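PDB 1XEA: oxidoreductase, Gfo/Idh/MocA family from Vibrio cholerae, which probably catalyses a nucleotide-dependent oxidation or reduction of a substrate not yet established, with a Rossmann fold to hold the dinucleotide. Local coordinates for residues N130-E135 with V233-D238; S146-K151 with L210-M215; P171-N176 with L293-L298; N176-C181 with W204-T209; L186-H191 with L200-Q205. All coordinates share one frame; numbering follows the deposited sequence.

Interaction 1: residues N130-E135 with V233-D238; sequences NQHLSE and VAYLFD
The join between helices 127-132 and 134-138 leans here on strand 233-237 of the large mixed sheet of the C-terminal domain. Tyr235 and Phe237, two residues apart and so on the same side of the strand, both project their side chains from the backbone toward the helical segment. Leu133, at the N-cap position of helix 134-138, meets them tip to tip with its two methyls. Leu133 CD2 lies 3.5 Å from Tyr235 CD1, over one face of the phenol ring: a CH-pi contact in which the methyl stands 27° off the ring normal, displaced toward the rim. Leu133 CD1 meets the other ring at its edge, 4.1 Å from Phe237 CE1. A branched leucine suits this position because one residue can serve two neighbouring aromatic rings. His132, its CG beside the backbone N (chi1 -68°), brings CB to 3.9 Å from Tyr235 CE2; the two side chains cross at about a right angle, while their ring planes are inclined at 47°, an oblique pair. A water in the plane of the imidazole, at its edge, connects the polar ends: 2.7 Å from His132 ND1 and 2.6 Å from Tyr235 OH. Val254 of strand 250-255 also packs on His132 and Phe237. The segments are thus joined directly by apolar and aromatic surfaces, while histidine nitrogen and phenol oxygen are linked through the shared water.

Interaction 2: residues S146-K151 with L210-M215; sequences SLRWEK and LLHASM
Five backbone hydrogen bonds join strands 146-151 and 210-215, which run parallel, 12° apart. Leu147, Trp149 and Lys151 send their N-H groups to the carbonyl oxygens of Leu210, His212 and Ser214. The straightest is Trp149 N to His212 O, 2.9 Å with 173° at the hydrogen and nearly along the C=O axis. In return Trp149 O accepts Ser214 N at 2.9 Å, whereas the bond from His212 N to Leu147 O is weak. The carbonyls of Leu210, His212 and Ser214 each take a second, softer contact from a CA-H, as in Arg148 CA to His212 O at 3.4 Å. Side chains alternate. On one face, Arg148 NE forms a salt bridge with Glu150 OE2 (3.1 Å), an oxygen that also binds Arg148 of the second subunit, and Glu150 OE1 pairs with His152. Arginine suits this place because its methylenes can lie beside a ring while its tip reaches carboxylates: Arg148 CD is 3.8 Å from His212 ND1, the guanidinium steep to the imidazole. Ser214 OG is satisfied by Asp201, Ser146 OG by Ser229. On the other face, Leu147 CB approaches Leu211 CD2 to 4.3 Å, and Trp149 NE1 is bonded to Glu224. That face lies against helix 160-175, through Ser174 and Val175, while strand 146-152 is flanked on its far edge by antiparallel strand 223-230 and strand 209-216 by strand 196-206.

Interaction 3: residues P171-N176 with L293-L298; sequences PLDSVN and LASHQL
Two helices of the C-terminal domain meet here: the last turn of helix 160-175, which lies on the mixed sheet, and segment 293-298 of the long C-terminal helix run at 139° to each other. The segment axes come within 9.7 Å, and the closest part is polar. Ser295, short enough to let the CA atoms of Asp173 and Ser295 approach to 5.4 Å, pushes OG between Asp173 and Asn176. Ser295 OG lies 2.8 Å from Asp173 OD1, though Arg291 O is also within reach of the serine proton. Asp173 OD1 in addition receives salt bridges from Arg124 and Arg291, so this buried carboxylate is probably held in its charged form. Beside this polar cluster is a close apolar contact: Leu172 crosses Leu298 obliquely and touches it methyl to methyl, Leu172 CD1 to Leu298 CD1 at 3.8 Å. The periphery is looser. Ala294 CB comes to 4.1 Å from Asn176 ND2, and Leu293 and Gln297, partly exposed, lie beyond contact. Asn176, the first residue to leave the helix, binds Gln180 N through OD1. From its other branch, Asn176 ND2 donates to Ser295 OG at 3.1 Å, with 138° at the hydrogen and the oxygen 30° out of the amide plane.

Interaction 4: residues N176-C181 with W204-T209; sequences NLSRQC and WQTGDT
Trp204 opens the strand end that meets loop 176-181, and its indole has the largest share of the contact. CG sits between the backbone N and the carbonyl carbon (chi1 70°), bringing the ring toward the loop. Gln180 reaches it tip to tip: the methylene CG stands over the five-membered ring, 3.8 Å from its centroid and 16° off the normal, a CH-pi contact, while Gln180 CB packs against Trp204 CZ2 at 3.6 Å. A glutamine fits because its methylenes can lie on the indole while the amide, turned 42° to the ring, extends over the NE1 side. Ser178 OG is at the ring edge, near its plane and 3.3 Å from Trp204 NE1; Asn176 OD1 lies 3.9 Å from Trp204 CZ2, its amide almost perpendicular to the indole. Within the loop, Asn176 OD1 accepts Gln180 N on an in-plane lone pair at 2.7 Å, nearly straight, and Asn176 ND2 donates to Gln180 O. Past Gln205, Thr206 OG1 accepts a hydrogen bond from Ser178 OG at 2.9 Å, and Thr206 CG2 touches Ser178 CB at 3.5 Å. Gly207 and Asp208 then turn the chain, the glycine at a positive phi easily adopted without a side chain. Thr206 and Thr209 close the turn with paired backbone bonds: a type II' turn, the classic tight connection of a two-residue beta hairpin, here joining strands 196-206 and 209-216.

Interaction 5: residues L186-H191 with L200-Q205; sequences LHLTYH and LDVQWQ
Thr189 O is the best-gripped oxygen between strands 186-191 and 200-205, held twice: by Asp201 N at 2.7 Å, in the carbonyl plane, and by a softer CA-H contact from Leu200. The companion bond, Thr189 N to Asp201 O, is more bent. His187 and Gln203 form the other hydrogen-bonded pair; His187 N meets Gln203 O at 2.7 Å and 168°. The alternate residues point to the face toward helix 286-311, and mostly apolar side chains meet there. Leu186 CD1 is 3.5 Å from Val202 CG1 and 3.6 Å from Trp204 CE3, lying alongside the indole. Leu188 CD2 crosses toward Leu200 CD1 at 3.8 Å, and that same Leu200 methyl touches Tyr190 CB. Beta-branched and leucine side chains suit such a face, which Ile302 and Ile306 help to pack. On the other face, Asp201 pairs with Arg199 and binds Ser214, and the His187 ring stacks on His187 of the second subunit. This is an antiparallel beta hairpin at one edge of the mixed sheet within this chain.

Overall arrangement
Interactions 1, 2, 4 and 5 reach the mixed sheet of the C-terminal domain, whereas interaction 3 joins two helices beside it. Interactions 2 and 5 are the regular strand pairings, parallel and antiparallel, connected by backbone bonds between strands 196-206 and 209-216. Both are mainly buried, as is interaction 1, and their chemistry is mainly main-chain, one face toward helices, the other toward the second subunit. Interaction 3, whose touching residues are all buried and which no other chain touches, combines a serine hydroxyl, a carboxylate and an amide with a leucine pair; it shares Asn176 with interaction 4, the partly buried contact at the hairpin turn. Interaction 1, about 22 Å from interaction 5 centre to centre, is aromatic and water-linked.

Interaction 1: residues N130-E135 with V233-D238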
# COMPACT_ATOMS: atom_id res chain seq x y z
N ASN A 130 13.08 10.59 13.73
CA ASN A 130 13.30 11.27 15.00
C ASN A 130 12.10 12.11 15.41
O ASN A 130 11.92 12.43 16.58
CB ASN A 130 14.55 12.15 14.94
CG ASN A 130 15.83 11.34 14.69
OD1 ASN A 130 15.84 10.11 14.77
ND2 ASN A 130 16.92 12.05 14.40
N GLN A 131 11.27 12.47 14.43
CA GLN A 131 10.09 13.28 14.70
C GLN A 131 9.05 12.47 15.45
O GLN A 131 8.35 13.00 16.32
CB GLN A 131 9.47 13.78 13.41
CG GLN A 131 8.07 14.31 13.58
CD GLN A 131 7.47 14.79 12.26
OE1 GLN A 131 6.25 14.96 12.14
NE2 GLN A 131 8.34 15.00 11.25
N HIS A 132 8.95 11.20 15.11
CA HIS A 132 7.99 10.31 15.74
C HIS A 132 8.57 9.50 16.90
O HIS A 132 7.92 9.34 17.94
CB HIS A 132 7.39 9.38 14.68
CG HIS A 132 6.51 10.08 13.68
ND1 HIS A 132 5.21 10.42 13.95
CD2 HIS A 132 6.77 10.52 12.43
CE1 HIS A 132 4.70 11.05 12.91
NE2 HIS A 132 5.62 11.12 11.97
N LEU A 133 9.79 9.00 16.73
CA LEU A 133 10.45 8.20 17.77
C LEU A 133 11.53 9.01 18.49
O LEU A 133 12.66 9.11 18.00
CB LEU A 133 11.05 6.95 17.13
CG LEU A 133 10.13 6.26 16.13
CD1 LEU A 133 10.91 5.17 15.41
CD2 LEU A 133 8.92 5.69 16.84
N SER A 134 11.19 9.58 19.64
CA SER A 134 12.14 10.41 20.41
C SER A 134 13.39 9.64 20.84
O SER A 134 14.48 10.21 20.92
CB SER A 134 11.44 11.02 21.63
OG SER A 134 10.80 10.04 22.44
N GLU A 135 13.22 8.35 21.11
CA GLU A 135 14.33 7.51 21.50
C GLU A 135 15.45 7.61 20.45
O GLU A 135 16.62 7.52 20.79
CB GLU A 135 13.88 6.06 21.65
CG GLU A 135 13.09 5.73 22.92
CD GLU A 135 11.68 6.32 22.98
OE1 GLU A 135 11.06 6.55 21.91
OE2 GLU A 135 11.18 6.54 24.11
N VAL A 233 1.74 0.33 20.83
CA VAL A 233 2.02 1.28 19.78
C VAL A 233 3.16 0.75 18.95
O VAL A 233 4.11 0.18 19.49
CB VAL A 233 2.37 2.66 20.35
CG1 VAL A 233 2.50 3.66 19.20
CG2 VAL A 233 1.29 3.13 21.33
N ALA A 234 3.07 0.92 17.64
CA ALA A 234 4.11 0.44 16.75
C ALA A 234 4.21 1.35 15.53
O ALA A 234 3.29 2.13 15.26
CB ALA A 234 3.83 -1.00 16.33
N TYR A 235 5.33 1.25 14.82
CA TYR A 235 5.60 2.02 13.59
C TYR A 235 6.39 1.14 12.63
O TYR A 235 7.19 0.32 13.06
CB TYR A 235 6.47 3.25 13.85
CG TYR A 235 5.86 4.34 14.68
CD1 TYR A 235 5.82 4.23 16.07
CD2 TYR A 235 5.33 5.49 14.09
CE1 TYR A 235 5.27 5.25 16.85
CE2 TYR A 235 4.78 6.51 14.85
CZ TYR A 235 4.75 6.38 16.23
OH TYR A 235 4.20 7.38 16.99
N LEU A 236 6.19 1.34 11.34
CA LEU A 236 6.92 0.58 10.35
C LEU A 236 7.17 1.48 9.16
O LEU A 236 6.26 1.79 8.40
CB LEU A 236 6.12 -0.64 9.88
CG LEU A 236 6.87 -1.79 9.18
CD1 LEU A 236 5.83 -2.61 8.43
CD2 LEU A 236 7.92 -1.28 8.23
N PHE A 237 8.42 1.91 9.01
CA PHE A 237 8.77 2.78 7.89
C PHE A 237 9.38 1.98 6.76
O PHE A 237 10.37 1.26 6.96
CB PHE A 237 9.75 3.85 8.35
CG PHE A 237 9.23 4.73 9.44
CD1 PHE A 237 9.53 4.46 10.77
CD2 PHE A 237 8.47 5.85 9.14
CE1 PHE A 237 9.09 5.31 11.79
CE2 PHE A 237 8.01 6.71 10.15
CZ PHE A 237 8.32 6.43 11.48
N ASP A 238 8.80 2.09 5.57
CA ASP A 238 9.29 1.38 4.38
C ASP A 238 10.29 2.23 3.59
O ASP A 238 10.80 1.82 2.55
CB ASP A 238 8.11 0.99 3.48
CG ASP A 238 7.14 2.13 3.28
OD1 ASP A 238 6.50 2.57 4.26
OD2 ASP A 238 7.01 2.61 2.14
O HOH W 1 3.89 9.81 16.24

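Interaction 2: residues S146-K151 with L210-M215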
# COMPACT_ATOMS: atom_id res chain seq x y z
N SER A 146 11.05 -2.63 21.43
CA SER A 146 11.78 -3.29 20.35
C SER A 146 12.03 -2.30 19.21
O SER A 146 11.29 -1.34 19.02
CB SER A 146 11.01 -4.52 19.85
OG SER A 146 10.25 -4.25 18.68
N LEU A 147 13.10 -2.54 18.46
CA LEU A 147 13.46 -1.71 17.33
C LEU A 147 14.24 -2.59 16.35
O LEU A 147 15.28 -3.14 16.69
CB LEU A 147 14.34 -0.52 17.78
CG LEU A 147 14.91 0.36 16.66
CD1 LEU A 147 13.79 1.10 15.96
CD2 LEU A 147 15.94 1.32 17.21
N ARG A 148 13.71 -2.73 15.13
CA ARG A 148 14.35 -3.56 14.12
C ARG A 148 14.70 -2.74 12.90
O ARG A 148 13.84 -2.11 12.27
CB ARG A 148 13.41 -4.69 13.71
CG ARG A 148 13.94 -5.56 12.57
CD ARG A 148 13.04 -6.76 12.34
NE ARG A 148 11.74 -6.40 11.80
CZ ARG A 148 10.62 -7.09 12.02
NH1 ARG A 148 10.64 -8.17 12.79
NH2 ARG A 148 9.48 -6.68 11.46
N TRP A 149 15.98 -2.75 12.55
CA TRP A 149 16.43 -2.00 11.39
C TRP A 149 16.86 -3.00 10.31
O TRP A 149 17.80 -3.75 10.49
CB TRP A 149 17.60 -1.11 11.81
CG TRP A 149 17.76 0.08 10.92
CD1 TRP A 149 18.09 0.08 9.59
CD2 TRP A 149 17.56 1.45 11.28
NE1 TRP A 149 18.11 1.35 9.10
CE2 TRP A 149 17.78 2.22 10.12
CE3 TRP A 149 17.21 2.10 12.47
CZ2 TRP A 149 17.66 3.61 10.11
CZ3 TRP A 149 17.09 3.48 12.45
CH2 TRP A 149 17.32 4.22 11.28
N GLU A 150 16.13 -3.03 9.19
CA GLU A 150 16.45 -3.92 8.08
C GLU A 150 16.98 -3.08 6.91
O GLU A 150 16.41 -2.04 6.56
CB GLU A 150 15.19 -4.66 7.62
CG GLU A 150 14.55 -5.55 8.67
CD GLU A 150 13.31 -6.29 8.17
OE1 GLU A 150 13.42 -7.05 7.18
OE2 GLU A 150 12.23 -6.12 8.77
N LYS A 151 18.08 -3.53 6.31
CA LYS A 151 18.65 -2.84 5.17
C LYS A 151 19.14 -3.94 4.26
O LYS A 151 20.18 -4.55 4.51
CB LYS A 151 19.81 -1.96 5.59
CG LYS A 151 20.28 -1.02 4.49
CD LYS A 151 21.47 -0.19 4.94
CE LYS A 151 21.80 0.89 3.92
NZ LYS A 151 22.06 0.30 2.57
N LEU A 210 14.42 -4.78 22.87
CA LEU A 210 15.07 -5.74 22.01
C LEU A 210 15.54 -5.01 20.75
O LEU A 210 14.72 -4.45 20.01
CB LEU A 210 14.11 -6.87 21.65
CG LEU A 210 14.62 -7.92 20.66
CD1 LEU A 210 15.67 -8.83 21.28
CD2 LEU A 210 13.43 -8.74 20.19
N LEU A 211 16.85 -5.01 20.55
CA LEU A 211 17.48 -4.35 19.40
C LEU A 211 17.81 -5.38 18.33
O LEU A 211 18.17 -6.51 18.64
CB LEU A 211 18.75 -3.63 19.87
CG LEU A 211 18.47 -2.66 21.02
CD1 LEU A 211 19.72 -1.86 21.39
CD2 LEU A 211 17.37 -1.72 20.60
N HIS A 212 17.67 -5.00 17.06
CA HIS A 212 17.92 -5.94 15.97
C HIS A 212 18.37 -5.27 14.67
O HIS A 212 17.69 -4.39 14.14
CB HIS A 212 16.65 -6.75 15.71
CG HIS A 212 16.81 -7.84 14.68
ND1 HIS A 212 15.75 -8.60 14.25
CD2 HIS A 212 17.90 -8.30 14.03
CE1 HIS A 212 16.18 -9.49 13.36
NE2 HIS A 212 17.48 -9.32 13.21
N ALA A 213 19.53 -5.70 14.18
CA ALA A 213 20.09 -5.19 12.93
C ALA A 213 20.10 -6.35 11.96
O ALA A 213 20.66 -7.40 12.24
CB ALA A 213 21.50 -4.66 13.15
N SER A 214 19.47 -6.15 10.81
CA SER A 214 19.34 -7.19 9.81
C SER A 214 19.75 -6.68 8.42
O SER A 214 19.32 -5.61 7.97
CB SER A 214 17.89 -7.66 9.83
OG SER A 214 17.55 -8.52 8.77
N MSE A 215 20.60 -7.44 7.74
CA MSE A 215 21.04 -7.06 6.41
C MSE A 215 21.18 -8.28 5.53
O MSE A 215 22.04 -9.13 5.77
CB MSE A 215 22.38 -6.34 6.47
CG MSE A 215 22.96 -6.04 5.10
SE MSE A 215 24.47 -4.83 5.20
CE MSE A 215 23.48 -3.17 5.37

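Interaction 3: residues P171-N176 with L293-L298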
# COMPACT_ATOMS: atom_id res chain seq x y z
N PRO A 171 22.84 -0.14 9.79
CA PRO A 171 21.75 -0.63 10.64
C PRO A 171 22.18 -0.97 12.06
O PRO A 171 21.44 -0.72 13.02
CB PRO A 171 21.23 -1.84 9.88
CG PRO A 171 22.44 -2.34 9.16
CD PRO A 171 23.08 -1.06 8.67
N LEU A 172 23.38 -1.53 12.19
CA LEU A 172 23.89 -1.91 13.49
C LEU A 172 23.95 -0.72 14.44
O LEU A 172 23.40 -0.76 15.55
CB LEU A 172 25.28 -2.53 13.35
CG LEU A 172 25.85 -3.14 14.64
CD1 LEU A 172 25.04 -4.38 15.01
CD2 LEU A 172 27.31 -3.49 14.44
N ASP A 173 24.62 0.35 14.02
CA ASP A 173 24.74 1.55 14.83
C ASP A 173 23.38 2.19 15.10
O ASP A 173 23.08 2.57 16.24
CB ASP A 173 25.62 2.60 14.16
CG ASP A 173 25.57 3.95 14.88
OD1 ASP A 173 26.18 4.09 15.95
OD2 ASP A 173 24.91 4.87 14.38
N SER A 174 22.58 2.32 14.06
CA SER A 174 21.26 2.94 14.17
C SER A 174 20.40 2.30 15.25
O SER A 174 19.50 2.94 15.79
CB SER A 174 20.53 2.87 12.83
OG SER A 174 21.25 3.55 11.84
N VAL A 175 20.70 1.06 15.57
CA VAL A 175 19.94 0.33 16.55
C VAL A 175 20.66 0.26 17.89
O VAL A 175 20.04 0.01 18.91
CB VAL A 175 19.69 -1.09 16.04
CG1 VAL A 175 19.04 -1.92 17.11
CG2 VAL A 175 18.79 -1.05 14.81
N ASN A 176 21.97 0.50 17.85
CA ASN A 176 22.83 0.45 19.04
C ASN A 176 22.57 1.57 20.05
O ASN A 176 23.44 2.40 20.32
CB ASN A 176 24.29 0.47 18.58
CG ASN A 176 25.23 0.01 19.66
OD1 ASN A 176 24.82 -0.26 20.78
ND2 ASN A 176 26.51 -0.11 19.32
N LEU A 293 32.43 4.58 19.50
CA LEU A 293 33.37 3.53 19.83
C LEU A 293 32.66 2.20 19.87
O LEU A 293 33.03 1.26 19.17
CB LEU A 293 34.00 3.79 21.18
CG LEU A 293 35.06 4.89 21.09
CD1 LEU A 293 35.42 5.38 22.48
CD2 LEU A 293 36.28 4.35 20.36
N ALA A 294 31.63 2.13 20.69
CA ALA A 294 30.88 0.89 20.83
C ALA A 294 30.47 0.27 19.49
O ALA A 294 30.67 -0.93 19.27
CB ALA A 294 29.65 1.14 21.69
N SER A 295 29.90 1.07 18.60
CA SER A 295 29.47 0.55 17.30
C SER A 295 30.63 -0.00 16.47
O SER A 295 30.48 -1.01 15.76
CB SER A 295 28.71 1.61 16.51
OG SER A 295 27.54 1.98 17.21
N HIS A 296 31.78 0.66 16.53
CA HIS A 296 32.92 0.17 15.79
C HIS A 296 33.52 -1.01 16.54
O HIS A 296 34.03 -1.94 15.93
CB HIS A 296 33.96 1.27 15.59
CG HIS A 296 33.54 2.33 14.62
ND1 HIS A 296 32.73 3.38 14.99
CD2 HIS A 296 33.79 2.49 13.30
CE1 HIS A 296 32.51 4.15 13.94
NE2 HIS A 296 33.14 3.63 12.90
N GLN A 297 33.47 -0.99 17.86
CA GLN A 297 34.03 -2.11 18.60
C GLN A 297 33.17 -3.34 18.34
O GLN A 297 33.68 -4.45 18.21
CB GLN A 297 34.10 -1.78 20.10
CG GLN A 297 35.07 -0.63 20.41
CD GLN A 297 35.09 -0.24 21.89
OE1 GLN A 297 34.05 -0.12 22.54
NE2 GLN A 297 36.29 -0.02 22.42
N LEU A 298 31.85 -3.13 18.26
CA LEU A 298 30.92 -4.23 17.99
C LEU A 298 31.15 -4.79 16.58
O LEU A 298 31.14 -6.00 16.37
CB LEU A 298 29.48 -3.74 18.11
CG LEU A 298 28.46 -4.69 18.76
CD1 LEU A 298 27.09 -4.32 18.21
CD2 LEU A 298 28.78 -6.14 18.49

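Interaction 4: residues N176-C181 with W204-T209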
# COMPACT_ATOMS: atom_id res chain seq x y z
N ASN A 176 21.97 0.50 17.85
CA ASN A 176 22.83 0.45 19.04
C ASN A 176 22.57 1.57 20.05
O ASN A 176 23.44 2.40 20.32
CB ASN A 176 24.29 0.47 18.58
CG ASN A 176 25.23 0.01 19.66
OD1 ASN A 176 24.82 -0.26 20.78
ND2 ASN A 176 26.51 -0.11 19.32
N LEU A 177 21.38 1.56 20.62
CA LEU A 177 20.96 2.57 21.58
C LEU A 177 21.36 2.24 23.01
O LEU A 177 21.06 3.00 23.93
CB LEU A 177 19.44 2.73 21.49
CG LEU A 177 18.86 3.05 20.11
CD1 LEU A 177 17.39 2.75 20.10
CD2 LEU A 177 19.13 4.50 19.74
N SER A 178 22.02 1.11 23.20
CA SER A 178 22.44 0.68 24.54
C SER A 178 23.97 0.64 24.66
O SER A 178 24.50 0.16 25.67
CB SER A 178 21.88 -0.71 24.84
OG SER A 178 22.55 -1.69 24.07
N ARG A 179 24.65 1.12 23.64
CA ARG A 179 26.11 1.12 23.60
C ARG A 179 26.61 -0.29 23.82
O ARG A 179 27.24 -0.60 24.83
CB ARG A 179 26.68 2.04 24.68
CG ARG A 179 26.19 3.47 24.61
CD ARG A 179 27.09 4.40 25.42
NE ARG A 179 27.50 3.82 26.71
CZ ARG A 179 28.63 3.13 26.93
NH1 ARG A 179 29.49 2.92 25.94
NH2 ARG A 179 28.92 2.69 28.15
N GLN A 180 26.31 -1.16 22.86
CA GLN A 180 26.73 -2.56 22.89
C GLN A 180 28.12 -2.58 22.26
O GLN A 180 28.30 -2.16 21.12
CB GLN A 180 25.75 -3.41 22.08
CG GLN A 180 25.78 -4.90 22.35
CD GLN A 180 25.38 -5.25 23.78
OE1 GLN A 180 24.59 -4.54 24.42
NE2 GLN A 180 25.90 -6.37 24.28
N CYS A 181 29.11 -3.08 22.99
CA CYS A 181 30.47 -3.10 22.48
C CYS A 181 31.09 -4.48 22.40
O CYS A 181 32.31 -4.61 22.34
CB CYS A 181 31.34 -2.22 23.36
SG CYS A 181 31.22 -2.70 25.08
N TRP A 204 20.10 -8.45 20.11
CA TRP A 204 20.35 -8.61 21.54
C TRP A 204 19.31 -7.83 22.34
O TRP A 204 18.59 -6.99 21.79
CB TRP A 204 21.74 -8.11 21.91
CG TRP A 204 21.88 -6.63 21.83
CD1 TRP A 204 21.82 -5.74 22.86
CD2 TRP A 204 22.21 -5.87 20.66
NE1 TRP A 204 22.09 -4.46 22.41
CE2 TRP A 204 22.33 -4.52 21.06
CE3 TRP A 204 22.39 -6.21 19.31
CZ2 TRP A 204 22.66 -3.50 20.16
CZ3 TRP A 204 22.72 -5.20 18.41
CH2 TRP A 204 22.84 -3.86 18.84
N GLN A 205 19.23 -8.11 23.64
CA GLN A 205 18.26 -7.43 24.48
C GLN A 205 18.90 -6.65 25.63
O GLN A 205 19.70 -7.20 26.39
CB GLN A 205 17.25 -8.45 24.99
CG GLN A 205 16.18 -7.88 25.90
CD GLN A 205 14.79 -8.46 25.65
OE1 GLN A 205 14.64 -9.64 25.31
NE2 GLN A 205 13.77 -7.63 25.83
N THR A 206 18.57 -5.36 25.74
CA THR A 206 19.08 -4.49 26.80
C THR A 206 17.92 -4.02 27.65
O THR A 206 17.19 -3.10 27.27
CB THR A 206 19.76 -3.21 26.24
OG1 THR A 206 21.00 -3.55 25.61
CG2 THR A 206 20.02 -2.20 27.35
N GLY A 207 17.76 -4.64 28.81
CA GLY A 207 16.67 -4.25 29.69
C GLY A 207 15.36 -4.72 29.10
O GLY A 207 15.18 -5.91 28.86
N ASP A 208 14.45 -3.79 28.85
CA ASP A 208 13.16 -4.14 28.29
C ASP A 208 13.10 -3.80 26.82
O ASP A 208 12.02 -3.67 26.25
CB ASP A 208 12.05 -3.40 29.03
CG ASP A 208 12.08 -3.64 30.52
OD1 ASP A 208 12.10 -4.81 30.94
OD2 ASP A 208 12.10 -2.64 31.27
N THR A 209 14.26 -3.66 26.20
CA THR A 209 14.29 -3.31 24.79
C THR A 209 15.03 -4.34 23.95
O THR A 209 16.14 -4.73 24.29
CB THR A 209 14.98 -1.96 24.60
OG1 THR A 209 14.35 -0.98 25.45
CG2 THR A 209 14.87 -1.51 23.15

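Interaction 5: residues L186-H191 with L200-Q205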
# COMPACT_ATOMS: atom_id res chain seq x y z
N LEU A 186 24.25 -11.54 23.12
CA LEU A 186 23.87 -11.16 21.77
C LEU A 186 23.79 -12.38 20.88
O LEU A 186 24.60 -13.29 21.01
CB LEU A 186 24.90 -10.16 21.22
CG LEU A 186 24.69 -9.57 19.83
CD1 LEU A 186 25.36 -8.21 19.77
CD2 LEU A 186 25.23 -10.50 18.76
N HIS A 187 22.80 -12.40 20.00
CA HIS A 187 22.60 -13.52 19.09
C HIS A 187 22.99 -13.14 17.67
O HIS A 187 22.30 -12.37 17.01
CB HIS A 187 21.15 -13.97 19.12
CG HIS A 187 20.92 -15.30 18.49
ND1 HIS A 187 20.09 -15.47 17.40
CD2 HIS A 187 21.38 -16.53 18.80
CE1 HIS A 187 20.05 -16.75 17.08
NE2 HIS A 187 20.83 -17.42 17.91
N LEU A 188 24.10 -13.70 17.21
CA LEU A 188 24.61 -13.42 15.89
C LEU A 188 24.23 -14.55 14.94
O LEU A 188 24.36 -15.72 15.27
CB LEU A 188 26.12 -13.28 15.98
CG LEU A 188 26.86 -12.55 14.88
CD1 LEU A 188 28.33 -12.46 15.27
CD2 LEU A 188 26.71 -13.26 13.56
N THR A 189 23.75 -14.19 13.75
CA THR A 189 23.36 -15.18 12.76
C THR A 189 23.80 -14.69 11.40
O THR A 189 23.78 -13.49 11.14
CB THR A 189 21.83 -15.35 12.74
OG1 THR A 189 21.40 -15.94 13.97
CG2 THR A 189 21.41 -16.23 11.59
N TYR A 190 24.20 -15.59 10.52
CA TYR A 190 24.61 -15.16 9.19
C TYR A 190 24.59 -16.31 8.21
O TYR A 190 24.29 -17.44 8.58
CB TYR A 190 26.00 -14.52 9.25
CG TYR A 190 27.09 -15.44 9.72
CD1 TYR A 190 27.66 -16.37 8.85
CD2 TYR A 190 27.52 -15.43 11.05
CE1 TYR A 190 28.62 -17.27 9.29
CE2 TYR A 190 28.48 -16.32 11.50
CZ TYR A 190 29.03 -17.24 10.62
OH TYR A 190 29.98 -18.14 11.05
N HIS A 191 24.87 -15.99 6.95
CA HIS A 191 24.89 -16.98 5.89
C HIS A 191 25.96 -16.58 4.89
O HIS A 191 26.11 -15.41 4.57
CB HIS A 191 23.55 -17.06 5.17
CG HIS A 191 23.51 -18.06 4.05
ND1 HIS A 191 23.64 -19.41 4.26
CD2 HIS A 191 23.33 -17.89 2.72
CE1 HIS A 191 23.52 -20.05 3.10
NE2 HIS A 191 23.33 -19.15 2.15
N LEU A 200 23.49 -11.01 7.29
CA LEU A 200 23.97 -10.94 8.67
C LEU A 200 22.83 -10.45 9.56
O LEU A 200 22.14 -9.50 9.22
CB LEU A 200 25.15 -9.96 8.75
CG LEU A 200 25.88 -9.82 10.08
CD1 LEU A 200 26.52 -11.15 10.45
CD2 LEU A 200 26.93 -8.74 9.96
N ASP A 201 22.65 -11.10 10.71
CA ASP A 201 21.58 -10.71 11.63
C ASP A 201 22.05 -10.68 13.07
O ASP A 201 22.26 -11.72 13.70
CB ASP A 201 20.40 -11.67 11.50
CG ASP A 201 19.67 -11.53 10.18
OD1 ASP A 201 19.26 -10.40 9.85
OD2 ASP A 201 19.50 -12.54 9.47
N VAL A 202 22.19 -9.47 13.60
CA VAL A 202 22.62 -9.28 14.98
C VAL A 202 21.47 -8.76 15.81
O VAL A 202 20.86 -7.74 15.49
CB VAL A 202 23.78 -8.29 15.07
CG1 VAL A 202 24.11 -8.01 16.53
CG2 VAL A 202 24.99 -8.84 14.34
N GLN A 203 21.19 -9.48 16.89
CA GLN A 203 20.09 -9.13 17.77
C GLN A 203 20.43 -9.40 19.24
O GLN A 203 20.98 -10.44 19.57
CB GLN A 203 18.85 -9.93 17.34
CG GLN A 203 17.93 -10.33 18.46
CD GLN A 203 16.67 -11.03 17.98
OE1 GLN A 203 15.95 -11.63 18.77
NE2 GLN A 203 16.39 -10.93 16.68
N TRP A 204 20.10 -8.45 20.11
CA TRP A 204 20.35 -8.61 21.54
C TRP A 204 19.31 -7.83 22.34
O TRP A 204 18.59 -6.99 21.79
CB TRP A 204 21.74 -8.11 21.91
CG TRP A 204 21.88 -6.63 21.83
CD1 TRP A 204 21.82 -5.74 22.86
CD2 TRP A 204 22.21 -5.87 20.66
NE1 TRP A 204 22.09 -4.46 22.41
CE2 TRP A 204 22.33 -4.52 21.06
CE3 TRP A 204 22.39 -6.21 19.31
CZ2 TRP A 204 22.66 -3.50 20.16
CZ3 TRP A 204 22.72 -5.20 18.41
CH2 TRP A 204 22.84 -3.86 18.84
N GLN A 205 19.23 -8.11 23.64
CA GLN A 205 18.26 -7.43 24.48
C GLN A 205 18.90 -6.65 25.63
O GLN A 205 19.70 -7.20 26.39
CB GLN A 205 17.25 -8.45 24.99
CG GLN A 205 16.18 -7.88 25.90
CD GLN A 205 14.79 -8.46 25.65
OE1 GLN A 205 14.64 -9.64 25.31
NE2 GLN A 205 13.77 -7.63 25.83